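Local coordinates for protein pyridoxal kinase (Entamoeba histolytica, PDB 4S1H) that probably phosphorylates pyridoxal with ATP to give pyridoxal 5'-phosphate, and binds ADP and magnesium in a ribokinase-like fold, at residues 2-7 with 76-81; 24-29 with 224-229. All coordinates share one frame; numbering follows the deposited sequence.

Contact 1: residues 2-7 with 76-81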
loop_
_atom_site.group_PDB
_atom_site.type_symbol
_atom_site.label_atom_id
_atom_site.label_comp_id
_atom_site.label_asym_id
_atom_site.label_seq_id
_atom_site.Cartn_x
_atom_site.Cartn_y
_atom_site.Cartn_z
ATOM N N THR A 2 4.486 -5.607 16.291
ATOM C CA THR A 2 5.840 -5.576 15.737
ATOM C C THR A 2 5.811 -5.888 14.243
ATOM O O THR A 2 5.037 -6.731 13.794
ATOM C CB THR A 2 6.735 -6.598 16.435
ATOM O OG1 THR A 2 6.190 -7.896 16.254
ATOM C CG2 THR A 2 6.797 -6.289 17.962
ATOM N N ASN A 3 6.669 -5.210 13.500
ATOM C CA ASN A 3 6.822 -5.481 12.082
ATOM C C ASN A 3 7.550 -6.800 11.906
ATOM O O ASN A 3 8.640 -6.961 12.424
ATOM C CB ASN A 3 7.610 -4.347 11.434
ATOM C CG ASN A 3 6.849 -3.040 11.463
ATOM O OD1 ASN A 3 5.681 -3.009 11.095
ATOM N ND2 ASN A 3 7.498 -1.970 11.888
ATOM N N LYS A 4 6.920 -7.725 11.186
ATOM C CA LYS A 4 7.484 -9.063 10.966
ATOM C C LYS A 4 8.178 -9.161 9.613
ATOM O O LYS A 4 9.096 -10.003 9.451
ATOM C CB LYS A 4 6.372 -10.092 11.098
ATOM C CG LYS A 4 6.849 -11.536 10.983
ATOM C CD LYS A 4 5.748 -12.544 11.276
ATOM C CE LYS A 4 5.390 -12.603 12.749
ATOM N NZ LYS A 4 4.551 -13.801 13.021
ATOM N N VAL A 5 7.726 -8.375 8.629
ATOM C CA VAL A 5 8.248 -8.417 7.278
ATOM C C VAL A 5 8.773 -7.061 6.852
ATOM O O VAL A 5 8.169 -6.044 7.168
ATOM C CB VAL A 5 7.155 -8.848 6.247
ATOM C CG1 VAL A 5 7.705 -8.924 4.832
ATOM C CG2 VAL A 5 6.530 -10.174 6.675
ATOM N N LEU A 6 9.869 -7.065 6.100
ATOM C CA LEU A 6 10.335 -5.868 5.398
ATOM C C LEU A 6 10.366 -6.211 3.935
ATOM O O LEU A 6 10.948 -7.242 3.549
ATOM C CB LEU A 6 11.712 -5.448 5.883
ATOM C CG LEU A 6 12.491 -4.449 5.054
ATOM C CD1 LEU A 6 11.782 -3.092 5.116
ATOM C CD2 LEU A 6 13.915 -4.364 5.582
ATOM N N THR A 7 9.701 -5.382 3.144
ATOM C CA THR A 7 9.613 -5.632 1.705
ATOM C C THR A 7 9.959 -4.369 0.937
ATOM O O THR A 7 9.417 -3.270 1.180
ATOM C CB THR A 7 8.253 -6.237 1.281
ATOM O OG1 THR A 7 8.134 -6.183 -0.147
ATOM C CG2 THR A 7 7.112 -5.515 1.891
ATOM N N ILE A 76 12.115 -8.002 12.599
ATOM C CA ILE A 76 11.926 -8.538 11.256
ATOM C C ILE A 76 12.347 -10.006 11.238
ATOM O O ILE A 76 13.389 -10.319 11.750
ATOM C CB ILE A 76 12.772 -7.721 10.237
ATOM C CG1 ILE A 76 12.205 -6.308 10.065
ATOM C CG2 ILE A 76 12.866 -8.388 8.875
ATOM C CD1 ILE A 76 10.728 -6.258 9.790
ATOM N N GLU A 77 11.470 -10.872 10.760
ATOM C CA GLU A 77 11.803 -12.314 10.541
ATOM C C GLU A 77 11.867 -12.705 9.070
ATOM O O GLU A 77 12.342 -13.808 8.742
ATOM C CB GLU A 77 10.789 -13.196 11.264
ATOM C CG GLU A 77 10.763 -12.993 12.777
ATOM C CD GLU A 77 9.638 -13.756 13.461
ATOM O OE1 GLU A 77 9.351 -14.908 13.062
ATOM O OE2 GLU A 77 9.044 -13.211 14.412
ATOM N N PHE A 78 11.369 -11.828 8.201
ATOM C CA PHE A 78 11.194 -12.104 6.781
ATOM C C PHE A 78 11.529 -10.869 5.988
ATOM O O PHE A 78 11.135 -9.747 6.355
ATOM C CB PHE A 78 9.760 -12.553 6.474
ATOM C CG PHE A 78 9.377 -13.809 7.182
ATOM C CD1 PHE A 78 9.645 -15.060 6.586
ATOM C CD2 PHE A 78 8.822 -13.775 8.436
ATOM C CE1 PHE A 78 9.327 -16.242 7.244
ATOM C CE2 PHE A 78 8.513 -14.935 9.121
ATOM C CZ PHE A 78 8.746 -16.164 8.510
ATOM N N LEU A 79 12.250 -11.085 4.885
ATOM C CA LEU A 79 12.640 -10.037 3.995
ATOM C C LEU A 79 12.235 -10.403 2.604
ATOM O O LEU A 79 12.384 -11.567 2.229
ATOM C CB LEU A 79 14.134 -9.871 4.075
ATOM C CG LEU A 79 14.764 -8.785 3.235
ATOM C CD1 LEU A 79 14.342 -7.410 3.709
ATOM C CD2 LEU A 79 16.257 -8.931 3.357
ATOM N N VAL A 80 11.720 -9.432 1.851
ATOM C CA VAL A 80 11.412 -9.610 0.419
ATOM C C VAL A 80 11.989 -8.466 -0.351
ATOM O O VAL A 80 11.871 -7.300 0.093
ATOM C CB VAL A 80 9.908 -9.665 0.115
ATOM C CG1 VAL A 80 9.639 -9.799 -1.377
ATOM C CG2 VAL A 80 9.261 -10.787 0.875
ATOM N N THR A 81 12.606 -8.759 -1.478
ATOM C CA THR A 81 12.984 -7.740 -2.421
ATOM C C THR A 81 12.350 -8.033 -3.744
ATOM O O THR A 81 12.164 -9.225 -4.127
ATOM C CB THR A 81 14.513 -7.546 -2.511
ATOM O OG1 THR A 81 15.085 -8.732 -3.061
ATOM C CG2 THR A 81 15.150 -7.241 -1.156
#

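Contact 2: residues 24-29 with 224-229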
loop_
_atom_site.group_PDB
_atom_site.type_symbol
_atom_site.label_atom_id
_atom_site.label_comp_id
_atom_site.label_asym_id
_atom_site.label_seq_id
_atom_site.Cartn_x
_atom_site.Cartn_y
_atom_site.Cartn_z
ATOM N N ILE A 24 -1.576 -5.318 -0.458
ATOM C CA ILE A 24 -2.886 -5.916 -0.528
ATOM C C ILE A 24 -2.852 -7.316 0.092
ATOM O O ILE A 24 -3.727 -7.679 0.879
ATOM C CB ILE A 24 -3.392 -5.997 -1.983
ATOM C CG1 ILE A 24 -3.661 -4.587 -2.510
ATOM C CG2 ILE A 24 -4.661 -6.851 -2.081
ATOM C CD1 ILE A 24 -3.733 -4.520 -4.027
ATOM N N ILE A 25 -1.843 -8.101 -0.281
ATOM C CA ILE A 25 -1.794 -9.501 0.131
ATOM C C ILE A 25 -1.429 -9.625 1.624
ATOM O O ILE A 25 -2.134 -10.293 2.386
ATOM C CB ILE A 25 -0.872 -10.336 -0.779
ATOM C CG1 ILE A 25 -1.444 -10.287 -2.190
ATOM C CG2 ILE A 25 -0.764 -11.753 -0.240
ATOM C CD1 ILE A 25 -0.465 -10.657 -3.291
ATOM N N LEU A 26 -0.328 -9.014 2.022
ATOM C CA LEU A 26 0.119 -9.075 3.429
ATOM C C LEU A 26 -0.898 -8.423 4.366
ATOM O O LEU A 26 -1.169 -8.966 5.449
ATOM C CB LEU A 26 1.505 -8.467 3.597
ATOM C CG LEU A 26 2.651 -9.263 2.975
ATOM C CD1 LEU A 26 3.932 -8.454 2.852
ATOM C CD2 LEU A 26 2.924 -10.556 3.733
ATOM N N ASP A 27 -1.500 -7.320 3.950
ATOM C CA ASP A 27 -2.613 -6.741 4.757
ATOM C C ASP A 27 -3.773 -7.764 4.925
ATOM O O ASP A 27 -4.289 -7.961 6.035
ATOM C CB ASP A 27 -3.176 -5.404 4.180
ATOM C CG ASP A 27 -2.155 -4.215 4.194
ATOM O OD1 ASP A 27 -1.065 -4.284 4.823
ATOM O OD2 ASP A 27 -2.447 -3.175 3.523
ATOM N N SER A 28 -4.168 -8.450 3.851
ATOM C CA SER A 28 -5.273 -9.394 3.921
ATOM C C SER A 28 -4.960 -10.622 4.803
ATOM O O SER A 28 -5.848 -11.200 5.395
ATOM C CB SER A 28 -5.744 -9.834 2.520
ATOM O OG SER A 28 -5.593 -11.232 2.338
ATOM N N PHE A 29 -3.680 -10.968 4.909
ATOM C CA PHE A 29 -3.228 -12.047 5.806
ATOM C C PHE A 29 -2.938 -11.530 7.217
ATOM O O PHE A 29 -2.570 -12.308 8.069
ATOM C CB PHE A 29 -1.954 -12.752 5.253
ATOM C CG PHE A 29 -2.209 -13.868 4.258
ATOM C CD1 PHE A 29 -2.406 -13.604 2.920
ATOM C CD2 PHE A 29 -2.187 -15.220 4.665
ATOM C CE1 PHE A 29 -2.629 -14.621 2.014
ATOM C CE2 PHE A 29 -2.404 -16.252 3.757
ATOM C CZ PHE A 29 -2.629 -15.952 2.422
ATOM N N LEU A 224 2.728 -16.839 -1.665
ATOM C CA LEU A 224 3.694 -17.870 -1.214
ATOM C C LEU A 224 4.346 -17.525 0.127
ATOM O O LEU A 224 4.298 -18.302 1.081
ATOM C CB LEU A 224 4.778 -18.039 -2.279
ATOM C CG LEU A 224 5.977 -18.900 -1.894
ATOM C CD1 LEU A 224 5.517 -20.307 -1.585
ATOM C CD2 LEU A 224 6.986 -18.847 -3.022
ATOM N N LEU A 225 4.875 -16.299 0.234
ATOM C CA LEU A 225 5.502 -15.838 1.488
ATOM C C LEU A 225 4.538 -15.826 2.650
ATOM O O LEU A 225 4.897 -16.243 3.745
ATOM C CB LEU A 225 6.050 -14.422 1.326
ATOM C CG LEU A 225 6.754 -13.871 2.561
ATOM C CD1 LEU A 225 8.114 -14.528 2.739
ATOM C CD2 LEU A 225 6.843 -12.359 2.463
ATOM N N SER A 226 3.305 -15.343 2.428
ATOM C CA SER A 226 2.307 -15.318 3.503
ATOM C C SER A 226 2.102 -16.737 4.067
ATOM O O SER A 226 2.081 -16.917 5.265
ATOM C CB SER A 226 0.986 -14.730 3.038
ATOM O OG SER A 226 1.186 -13.389 2.631
ATOM N N TRP A 227 1.977 -17.751 3.200
ATOM C CA TRP A 227 1.773 -19.113 3.692
ATOM C C TRP A 227 3.026 -19.687 4.381
ATOM O O TRP A 227 2.904 -20.348 5.389
ATOM C CB TRP A 227 1.320 -20.048 2.577
ATOM C CG TRP A 227 -0.089 -19.859 2.162
ATOM C CD1 TRP A 227 -0.528 -19.648 0.909
ATOM C CD2 TRP A 227 -1.260 -19.876 3.009
ATOM N NE1 TRP A 227 -1.899 -19.532 0.903
ATOM C CE2 TRP A 227 -2.368 -19.654 2.185
ATOM C CE3 TRP A 227 -1.475 -20.066 4.390
ATOM C CZ2 TRP A 227 -3.680 -19.581 2.677
ATOM C CZ3 TRP A 227 -2.782 -19.973 4.889
ATOM C CH2 TRP A 227 -3.869 -19.743 4.032
ATOM N N ILE A 228 4.203 -19.348 3.881
ATOM C CA ILE A 228 5.433 -19.680 4.600
ATOM C C ILE A 228 5.443 -19.073 6.003
ATOM O O ILE A 228 5.761 -19.749 6.986
ATOM C CB ILE A 228 6.669 -19.239 3.825
ATOM C CG1 ILE A 228 6.844 -20.077 2.546
ATOM C CG2 ILE A 228 7.913 -19.364 4.686
ATOM C CD1 ILE A 228 7.822 -19.507 1.566
ATOM N N ILE A 229 5.093 -17.804 6.070
ATOM C CA ILE A 229 4.983 -17.132 7.355
ATOM C C ILE A 229 4.008 -17.831 8.296
ATOM O O ILE A 229 4.281 -17.960 9.513
ATOM C CB ILE A 229 4.655 -15.611 7.187
ATOM C CG1 ILE A 229 5.866 -14.900 6.592
ATOM C CG2 ILE A 229 4.251 -14.977 8.518
ATOM C CD1 ILE A 229 5.626 -13.481 6.115
#

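Contact 1: residues 2-7 with 76-81
In the central sheet of this ribokinase-like fold, strands 5-9 and 78-81 are parallel neighbours, joined where Val5 pairs with Phe78, Leu6 with Leu79 and Thr7 with Val80; their short axes diverge by only 12°. Leu6 carries the pairing through both its backbone groups: its N donates to Phe78 O at 3.0 Å, and its O accepts from Val80 N at 2.9 Å, with that donor in the carbonyl plane. At the start of the pairing, Lys4 O receives Glu77 N at 2.8 Å and, weakly, Phe78 N, so one carbonyl serves two amides. On the face of Leu6 and Leu79, the two leucines run side by side, CD2 of Leu6 lying 3.6 Å from CD1 of Leu79. Ile76 CD1 reaches back to 3.4 Å from Asn3 O. On the other face, Val5 CG2 meets Phe78 CB at 4.0 Å. Phe78 CG stands anti to its carbonyl carbon (chi1 -61°), and the side chain lies side by side with that of Lys4, ring atom CD2 3.9 Å from Lys4 CG. Strand 33-41 flanks 5-9, strand 107-110 flanks 78-81, and helix 216-229 covers the face of Val5, Phe78 and Val80.

Contact 2: residues 24-29 with 224-229
Phe29, in segment 24-29, reaches Ser226 and Trp227 of helix 216-229 where two helices of the ribokinase-like fold, 18-28 and 216-229, pack nearly parallel. Their short segments cross at -26° with axes 10.1 Å apart at closest approach, and the nearest CA atoms are those of Leu26 and Ser226.

From its CB, directed toward the other helix, the Phe29 side chain first passes Ser226, touching both its OG and its CB. CG is anti to the Phe29 carbonyl carbon (chi1 -85°) and comes to 3.5 Å from Ser226 CB. CD1 lies about equally near CB and OG of that serine, and CD2 also touches CB. The serine methylene sits over the ring centre, CB 3.4 Å from the centroid and almost on the normal, a CH-pi contact with the small side chain pressed against the flat face. Farther out, CE1 still touches Ser226 CB at 3.8 Å, whereas CE2 and CZ meet Trp227. This phenyl edge faces the six-membered ring of the indole in a T-shaped stack: centroids are 4.9 Å apart, planes stand at 88°, and CE2 is over the indole centre.

Trp227 also makes a cation-pi contact with Arg240, and Ala237 of helix 234-250 touches its side chain. Ser226 OG is buried among carbons yet is hydrogen-bonded to Tyr222 O, one turn earlier in its own helix, which accounts for its polar end in an otherwise apolar interface. Against this same oxygen come two branches from helix 18-28: Ile25 CG2 at 3.8 Å and Leu26 CD2 at 3.5 Å.

In the fold
From the N terminus, the chain lays down strand 5-9 and then helix 18-28, which supply the first segments of both contacts. Contact 1 closes a loop of 68 residues when strand 78-81 arrives beside strand 5-9; contact 2 closes a much longer one, of 194 residues, when helix 216-229 meets helix 18-28. Their segments alternate along the sequence, so the closures cross rather than nest. The contacts also touch in space: Val80 CG2 lies 3.3 Å from Leu225 CD2, and Val5 CG2 lies 3.5 Å from Ile229 CD1. Helix 216-229 thus joins the early helix to one face of the central sheet.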